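Local coordinates for protein inactive glucansucrase (PDB 5JBD) that is of unknown function but belongs, as an inactive glucansucrase, to glycoside hydrolase family 70, whose members are built round a TIM-type barrel, at residues A[131-134]-A[135-139]; A[346-349]-A[350-354]; A[448-451]-A[452-455]. All coordinates share one frame; numbering follows the deposited sequence.

Interaction 1: A[131-134]-A[135-139]; sequences NMAQ and NLRYV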
loop_
_atom_site.group_PDB
_atom_site.type_symbol
_atom_site.label_atom_id
_atom_site.label_comp_id
_atom_site.label_asym_id
_atom_site.label_seq_id
_atom_site.Cartn_x
_atom_site.Cartn_y
_atom_site.Cartn_z
ATOM N N ASN A 131 -23.367 -39.076 -25.384
ATOM C CA ASN A 131 -22.632 -40.234 -25.872
ATOM C C ASN A 131 -21.156 -39.930 -26.142
ATOM O O ASN A 131 -20.295 -40.718 -25.744
ATOM C CB ASN A 131 -23.323 -40.801 -27.116
ATOM C CG ASN A 131 -22.730 -42.106 -27.582
ATOM O OD1 ASN A 131 -21.994 -42.149 -28.572
ATOM N ND2 ASN A 131 -23.054 -43.182 -26.886
ATOM N N MET A 132 -20.867 -38.801 -26.789
ATOM C CA MET A 132 -19.476 -38.368 -26.979
ATOM C C MET A 132 -18.774 -38.120 -25.634
ATOM O O MET A 132 -17.628 -38.523 -25.456
ATOM C CB MET A 132 -19.389 -37.113 -27.851
ATOM C CG MET A 132 -19.770 -37.353 -29.300
ATOM S SD MET A 132 -19.708 -35.830 -30.263
ATOM C CE MET A 132 -19.443 -36.442 -31.929
ATOM N N ALA A 133 -19.469 -37.482 -24.690
ATOM C CA ALA A 133 -18.906 -37.238 -23.356
ATOM C C ALA A 133 -18.603 -38.542 -22.594
ATOM O O ALA A 133 -17.570 -38.641 -21.941
ATOM C CB ALA A 133 -19.823 -36.344 -22.533
ATOM N N GLN A 134 -19.495 -39.531 -22.686
ATOM C CA GLN A 134 -19.269 -40.828 -22.045
ATOM C C GLN A 134 -18.064 -41.548 -22.666
ATOM O O GLN A 134 -17.208 -42.096 -21.955
ATOM C CB GLN A 134 -20.522 -41.721 -22.132
ATOM C CG GLN A 134 -20.393 -43.082 -21.438
ATOM C CD GLN A 134 -19.912 -42.974 -19.987
ATOM O OE1 GLN A 134 -20.703 -42.765 -19.064
ATOM N NE2 GLN A 134 -18.616 -43.137 -19.788
ATOM N N ASN A 135 -18.011 -41.532 -23.991
ATOM C CA ASN A 135 -16.886 -42.104 -24.734
ATOM C C ASN A 135 -15.569 -41.380 -24.435
ATOM O O ASN A 135 -14.527 -42.030 -24.324
ATOM C CB ASN A 135 -17.197 -42.137 -26.244
ATOM C CG ASN A 135 -18.115 -43.302 -26.618
ATOM O OD1 ASN A 135 -18.064 -44.365 -26.019
ATOM N ND2 ASN A 135 -18.940 -43.102 -27.616
ATOM N N LEU A 136 -15.620 -40.060 -24.279
ATOM C CA LEU A 136 -14.437 -39.303 -23.893
ATOM C C LEU A 136 -13.942 -39.686 -22.491
ATOM O O LEU A 136 -12.742 -39.793 -22.274
ATOM C CB LEU A 136 -14.698 -37.802 -23.966
ATOM C CG LEU A 136 -13.525 -36.879 -23.582
ATOM C CD1 LEU A 136 -12.268 -37.157 -24.401
ATOM C CD2 LEU A 136 -13.958 -35.443 -23.729
ATOM N N ARG A 137 -14.854 -39.921 -21.553
ATOM C CA ARG A 137 -14.450 -40.395 -20.232
ATOM C C ARG A 137 -13.645 -41.711 -20.308
ATOM O O ARG A 137 -12.627 -41.844 -19.625
ATOM C CB ARG A 137 -15.640 -40.510 -19.284
ATOM C CG ARG A 137 -16.181 -39.156 -18.849
ATOM C CD ARG A 137 -17.124 -39.288 -17.665
ATOM N NE ARG A 137 -18.428 -39.860 -18.030
ATOM C CZ ARG A 137 -19.457 -39.160 -18.527
ATOM N NH1 ARG A 137 -19.389 -37.848 -18.717
ATOM N NH2 ARG A 137 -20.585 -39.788 -18.826
ATOM N N TYR A 138 -14.071 -42.642 -21.169
ATOM C CA TYR A 138 -13.331 -43.897 -21.398
ATOM C C TYR A 138 -11.919 -43.606 -21.944
ATOM O O TYR A 138 -10.936 -44.188 -21.491
ATOM C CB TYR A 138 -14.097 -44.850 -22.351
ATOM C CG TYR A 138 -15.508 -45.231 -21.921
ATOM C CD1 TYR A 138 -15.843 -45.413 -20.570
ATOM C CD2 TYR A 138 -16.519 -45.426 -22.871
ATOM C CE1 TYR A 138 -17.131 -45.760 -20.181
ATOM C CE2 TYR A 138 -17.816 -45.768 -22.486
ATOM C CZ TYR A 138 -18.115 -45.929 -21.141
ATOM O OH TYR A 138 -19.390 -46.239 -20.740
ATOM N N VAL A 139 -11.834 -42.664 -22.884
ATOM C CA VAL A 139 -10.549 -42.262 -23.481
ATOM C C VAL A 139 -9.677 -41.540 -22.444
ATOM O O VAL A 139 -8.482 -41.779 -22.382
ATOM C CB VAL A 139 -10.760 -41.419 -24.768
ATOM C CG1 VAL A 139 -9.438 -40.866 -25.303
ATOM C CG2 VAL A 139 -11.456 -42.263 -25.842
HETATM O O HOH W 1 -17.858 -42.642 -16.956
#

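Interaction 2: A[346-349]-A[350-354]; sequences FYTL and ENVLG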
loop_
_atom_site.group_PDB
_atom_site.type_symbol
_atom_site.label_atom_id
_atom_site.label_comp_id
_atom_site.label_asym_id
_atom_site.label_seq_id
_atom_site.Cartn_x
_atom_site.Cartn_y
_atom_site.Cartn_z
ATOM N N PHE A 346 4.104 18.326 -2.260
ATOM C CA PHE A 346 4.767 17.417 -3.202
ATOM C C PHE A 346 4.453 17.744 -4.668
ATOM O O PHE A 346 5.368 17.860 -5.488
ATOM C CB PHE A 346 4.407 15.952 -2.896
ATOM C CG PHE A 346 4.716 15.013 -4.026
ATOM C CD1 PHE A 346 6.020 14.596 -4.259
ATOM C CD2 PHE A 346 3.707 14.575 -4.876
ATOM C CE1 PHE A 346 6.311 13.731 -5.316
ATOM C CE2 PHE A 346 3.991 13.722 -5.937
ATOM C CZ PHE A 346 5.290 13.312 -6.160
ATOM N N TYR A 347 3.166 17.911 -4.986
ATOM C CA TYR A 347 2.772 18.245 -6.350
ATOM C C TYR A 347 3.321 19.611 -6.771
ATOM O O TYR A 347 3.765 19.772 -7.901
ATOM C CB TYR A 347 1.259 18.140 -6.565
ATOM C CG TYR A 347 0.789 16.705 -6.484
ATOM C CD1 TYR A 347 1.158 15.766 -7.462
ATOM C CD2 TYR A 347 0.036 16.254 -5.392
ATOM C CE1 TYR A 347 0.766 14.430 -7.362
ATOM C CE2 TYR A 347 -0.363 14.929 -5.286
ATOM C CZ TYR A 347 0.005 14.020 -6.271
ATOM O OH TYR A 347 -0.398 12.713 -6.146
ATOM N N THR A 348 3.347 20.566 -5.847
ATOM C CA THR A 348 3.914 21.880 -6.129
ATOM C C THR A 348 5.413 21.794 -6.439
ATOM O O THR A 348 5.888 22.363 -7.434
ATOM C CB THR A 348 3.635 22.851 -4.967
ATOM O OG1 THR A 348 2.218 23.082 -4.884
ATOM C CG2 THR A 348 4.342 24.182 -5.170
ATOM N N LEU A 349 6.147 21.097 -5.594
ATOM C CA LEU A 349 7.571 20.874 -5.840
ATOM C C LEU A 349 7.801 20.261 -7.227
ATOM O O LEU A 349 8.649 20.746 -7.977
ATOM C CB LEU A 349 8.177 19.979 -4.767
ATOM C CG LEU A 349 8.354 20.615 -3.384
ATOM C CD1 LEU A 349 8.610 19.544 -2.330
ATOM C CD2 LEU A 349 9.484 21.638 -3.368
ATOM N N GLU A 350 7.028 19.231 -7.574
ATOM C CA GLU A 350 7.177 18.575 -8.886
ATOM C C GLU A 350 6.734 19.456 -10.062
ATOM O O GLU A 350 7.417 19.490 -11.107
ATOM C CB GLU A 350 6.471 17.210 -8.920
ATOM C CG GLU A 350 7.072 16.201 -7.931
ATOM C CD GLU A 350 7.180 14.769 -8.456
ATOM O OE1 GLU A 350 6.294 14.329 -9.219
ATOM O OE2 GLU A 350 8.148 14.071 -8.059
ATOM N N ASN A 351 5.620 20.184 -9.900
ATOM C CA ASN A 351 5.121 21.016 -10.984
ATOM C C ASN A 351 5.999 22.254 -11.199
ATOM O O ASN A 351 6.088 22.742 -12.318
ATOM C CB ASN A 351 3.655 21.472 -10.776
ATOM C CG ASN A 351 2.642 20.325 -10.732
ATOM O OD1 ASN A 351 1.477 20.480 -10.280
ATOM N ND2 ASN A 351 3.050 19.199 -11.207
ATOM N N VAL A 352 6.642 22.762 -10.144
ATOM C CA VAL A 352 7.453 23.991 -10.235
ATOM C C VAL A 352 8.903 23.699 -10.599
ATOM O O VAL A 352 9.477 24.388 -11.446
ATOM C CB VAL A 352 7.408 24.805 -8.925
ATOM C CG1 VAL A 352 8.382 25.979 -8.928
ATOM C CG2 VAL A 352 6.000 25.316 -8.670
ATOM N N LEU A 353 9.490 22.697 -9.950
ATOM C CA LEU A 353 10.911 22.393 -10.074
ATOM C C LEU A 353 11.246 21.135 -10.878
ATOM O O LEU A 353 12.311 21.057 -11.476
ATOM C CB LEU A 353 11.528 22.270 -8.676
ATOM C CG LEU A 353 11.489 23.523 -7.795
ATOM C CD1 LEU A 353 11.914 23.210 -6.369
ATOM C CD2 LEU A 353 12.358 24.619 -8.378
ATOM N N GLY A 354 10.353 20.152 -10.870
ATOM C CA GLY A 354 10.657 18.815 -11.374
ATOM C C GLY A 354 10.376 18.487 -12.832
ATOM O O GLY A 354 10.932 17.514 -13.360
#

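Interaction 3: A[448-451]-A[452-455]; sequences AQYA and ILLS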
loop_
_atom_site.group_PDB
_atom_site.type_symbol
_atom_site.label_atom_id
_atom_site.label_comp_id
_atom_site.label_asym_id
_atom_site.label_seq_id
_atom_site.Cartn_x
_atom_site.Cartn_y
_atom_site.Cartn_z
ATOM N N ALA A 448 17.300 21.027 -5.078
ATOM C CA ALA A 448 16.489 22.203 -4.723
ATOM C C ALA A 448 15.142 21.821 -4.088
ATOM O O ALA A 448 14.668 22.513 -3.177
ATOM C CB ALA A 448 16.292 23.114 -5.946
ATOM N N GLN A 449 14.512 20.752 -4.568
ATOM C CA GLN A 449 13.281 20.281 -3.952
ATOM C C GLN A 449 13.533 19.988 -2.477
ATOM O O GLN A 449 12.759 20.431 -1.620
ATOM C CB GLN A 449 12.702 19.064 -4.667
ATOM C CG GLN A 449 12.115 19.400 -6.031
ATOM C CD GLN A 449 11.440 18.223 -6.711
ATOM O OE1 GLN A 449 10.501 17.630 -6.169
ATOM N NE2 GLN A 449 11.900 17.890 -7.920
ATOM N N TYR A 450 14.633 19.283 -2.185
ATOM C CA TYR A 450 15.014 19.013 -0.790
ATOM C C TYR A 450 15.417 20.257 0.003
ATOM O O TYR A 450 15.158 20.339 1.210
ATOM C CB TYR A 450 16.127 17.944 -0.706
ATOM C CG TYR A 450 15.583 16.540 -0.639
ATOM C CD1 TYR A 450 15.081 16.034 0.562
ATOM C CD2 TYR A 450 15.537 15.718 -1.773
ATOM C CE1 TYR A 450 14.561 14.748 0.635
ATOM C CE2 TYR A 450 15.014 14.429 -1.708
ATOM C CZ TYR A 450 14.528 13.946 -0.507
ATOM O OH TYR A 450 13.995 12.679 -0.420
ATOM N N ALA A 451 16.080 21.209 -0.646
ATOM C CA ALA A 451 16.478 22.450 0.033
ATOM C C ALA A 451 15.253 23.225 0.532
ATOM O O ALA A 451 15.282 23.785 1.635
ATOM C CB ALA A 451 17.317 23.323 -0.874
ATOM N N ILE A 452 14.189 23.235 -0.271
ATOM C CA ILE A 452 12.915 23.826 0.127
ATOM C C ILE A 452 12.270 23.000 1.245
ATOM O O ILE A 452 11.919 23.543 2.304
ATOM C CB ILE A 452 11.942 23.965 -1.087
ATOM C CG1 ILE A 452 12.468 24.983 -2.115
ATOM C CG2 ILE A 452 10.524 24.310 -0.636
ATOM C CD1 ILE A 452 12.462 26.437 -1.655
ATOM N N LEU A 453 12.129 21.686 1.015
ATOM C CA LEU A 453 11.518 20.797 1.995
ATOM C C LEU A 453 12.177 20.909 3.385
ATOM O O LEU A 453 11.487 20.999 4.400
ATOM C CB LEU A 453 11.574 19.335 1.537
ATOM C CG LEU A 453 10.633 18.411 2.343
ATOM C CD1 LEU A 453 9.249 18.396 1.725
ATOM C CD2 LEU A 453 11.184 16.992 2.424
ATOM N N LEU A 454 13.499 20.912 3.418
ATOM C CA LEU A 454 14.231 20.859 4.680
ATOM C C LEU A 454 14.388 22.203 5.392
ATOM O O LEU A 454 14.808 22.233 6.550
ATOM C CB LEU A 454 15.589 20.196 4.460
ATOM C CG LEU A 454 15.482 18.709 4.041
ATOM C CD1 LEU A 454 16.829 18.183 3.567
ATOM C CD2 LEU A 454 14.953 17.833 5.171
ATOM N N SER A 455 14.098 23.304 4.706
ATOM C CA SER A 455 14.122 24.643 5.316
ATOM C C SER A 455 12.720 25.153 5.661
ATOM O O SER A 455 12.600 26.149 6.372
ATOM C CB SER A 455 14.850 25.642 4.404
ATOM O OG SER A 455 14.231 25.753 3.130
#

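Interaction 1: A[131-134]-A[135-139]
Gln134 OE1 is gripped by two donors: Arg137 NH2, 3.0 Å from it and one turn further along the same helix, and Asn36 ND2 from a neighbouring loop. The oxygen lies close to the guanidinium plane, near the line of the N-H, but NH2 itself stands above the amide plane, 78° out of it, so no lone pair of the carbonyl is aimed at it. The amide and guanidinium planes stand at right angles. One water completes a small ring, accepting from Gln134 NE2 and from Arg137 NE, each 3.0 Å from it. The third guanidinium nitrogen, NH1, bonds to Met84 O, so the charged group donates in three directions, while Gln134 CA and Ala133 O cover one of its faces.

Tyr138 has Gln134 O over the centre of one ring face, 3.4 Å above the plane. Gln134 has CG anti to the backbone N, and the bend at chi2 (52°) carries its amide forward along the helix, so that NE2 comes above the rim of that same face with the planes of amide and ring 24° apart. Asn131 and Asn135 meet less closely: Asn131 OD1 is 3.3 Å from Asn135 ND2, but the angle is poor and the amides stand nearly perpendicular.

Ala133 and Leu136 meet helix 90-101, where small and branched apolar side chains suit close packing; Leu136 touches Phe96 and Phe100 there. The long, polar Gln134 and Arg137 can instead reach a loop as well as each other. Gln134, the water and Met84 O together probably fix the rotation of the guanidinium, and the positive charge is probably solvated by neutral acceptors: an amide oxygen, a backbone carbonyl and a water.

Interaction 2: A[346-349]-A[350-354]
The Phe346 ring carries Glu350 CG over one face, 4.1 Å from the ring centroid and 27° off its normal, in a CH-pi contact; it also stacks with Phe388, and its edge points at Tyr347, with Tyr347 CZ in its plane. On the tyrosine's side, the same meeting puts Phe346 CD2 over the centre of the Tyr347 ring. These groups sit on helix 343-354, which follows strand 340-341 of the parallel sheet in a fold of the TIM-barrel clan.

Phenylalanine and glutamate are four residues apart and so lie on the same flank of the helix. Glu350 has CG anti to its carbonyl carbon (chi1 -63°), which sends the methylenes back over the preceding turn. The carboxylate follows the ring outward: Glu350 CD comes within 3.3 Å of Phe346 CZ, the two planes being tilted by 37°. The aliphatic part of glutamate can thus cover an aromatic ring while its charged end continues past the rim.

The other flanks are lined mainly by methyl groups. Thr348 CG2 and Val352 CG2 run side by side, 4.0 Å apart, two beta-branched residues presenting methyls in the same direction; Thr348 OG1 is bonded to Asn368 O and to Gly344 O, so its hydroxyl is satisfied within the interior. Leu349 CD2 meets Leu353 CD1 at 4.2 Å, the two side chains crossing at a slant, with both leucines also packed on helix 446-455.

Towards its end the helix widens into a pi-type turn. Glycine suits position 354, since the lack of a CB spares it crowding against Glu350 O. Leu349 O receives two backbone donors. Leu353 N lies 2.9 Å from Leu349 O, and Gly354 N makes a weak bond to Leu349 O at 3.4 Å.

Interaction 3: A[448-451]-A[452-455]
Ser455 OG closes on Ala451 O at 2.7 Å, the tight spot in the C-terminal part of this helix, whereas the aromatic flank of the same turn is packed more loosely. The hydroxyl donates in the carbonyl plane, onto a lone pair. Its torsion explains the reach: with chi1 at 59°, OG lies between the backbone N and the carbonyl carbon and swings back toward the preceding turn. The backbone N of Ser455 gives Ala451 O a weak bond and also reaches Ile452 O, so the hydroxyl probably adds the stronger hold on Ala451 O. Ala451, small and pressed on Val539 and Leu489, lets strand 537-542 and helix 483-496 come close to the helix.

The looser flank belongs to Tyr450. Leu454 CD1 lies 4.1 Å from Tyr450 CD1 and Leu453 CD2 stands 4.4 Å from that same carbon; both methyls meet the ring obliquely, in ordinary van der Waals packing. Leu454 N bonds to Tyr450 O at 2.8 Å, and Leu454 CG lies 3.3 Å from that oxygen. Tyrosine suits the position because its ring packs among leucines while the hydroxyl reaches Asp467 OD2 and Tyr464 N, the latter tying the helix to strand 460-464 of the parallel sheet, into which the chain runs next. There is no solvent-facing side here, for every residue of the turn is buried.

Two buried polar groups, Ala451 O and the Tyr450 hydroxyl, are therefore answered within the protein. Serine supplies a short, well-directed donor to Ala451 O, which probably steadies this turn where the Ser455 N bond to Ala451 O is weak.

Interactions 2 and 3 are neighbours, their centres 11 Å apart, on two helices associated with the barrel. They touch directly: Leu349 CB lies 3.6 Å from Gln449 OE1, and Leu349 CD2 meets Ile452 CG2 at 4.0 Å, so the leucine that serves one helix internally also packs against the next. Interaction 1 is remote, across the chain's centre, with centres 67 Å from interaction 2 and 74 Å from interaction 3; its nearest atoms are about 53 and 60 Å away. None of the three supplies a ligand to the calcium ion, held by Glu237, Asp243, Asn287 and Asn751. An acetate, probably from the crystallisation liquor, lies about 5 Å from the side chain of Asn351 in interaction 2.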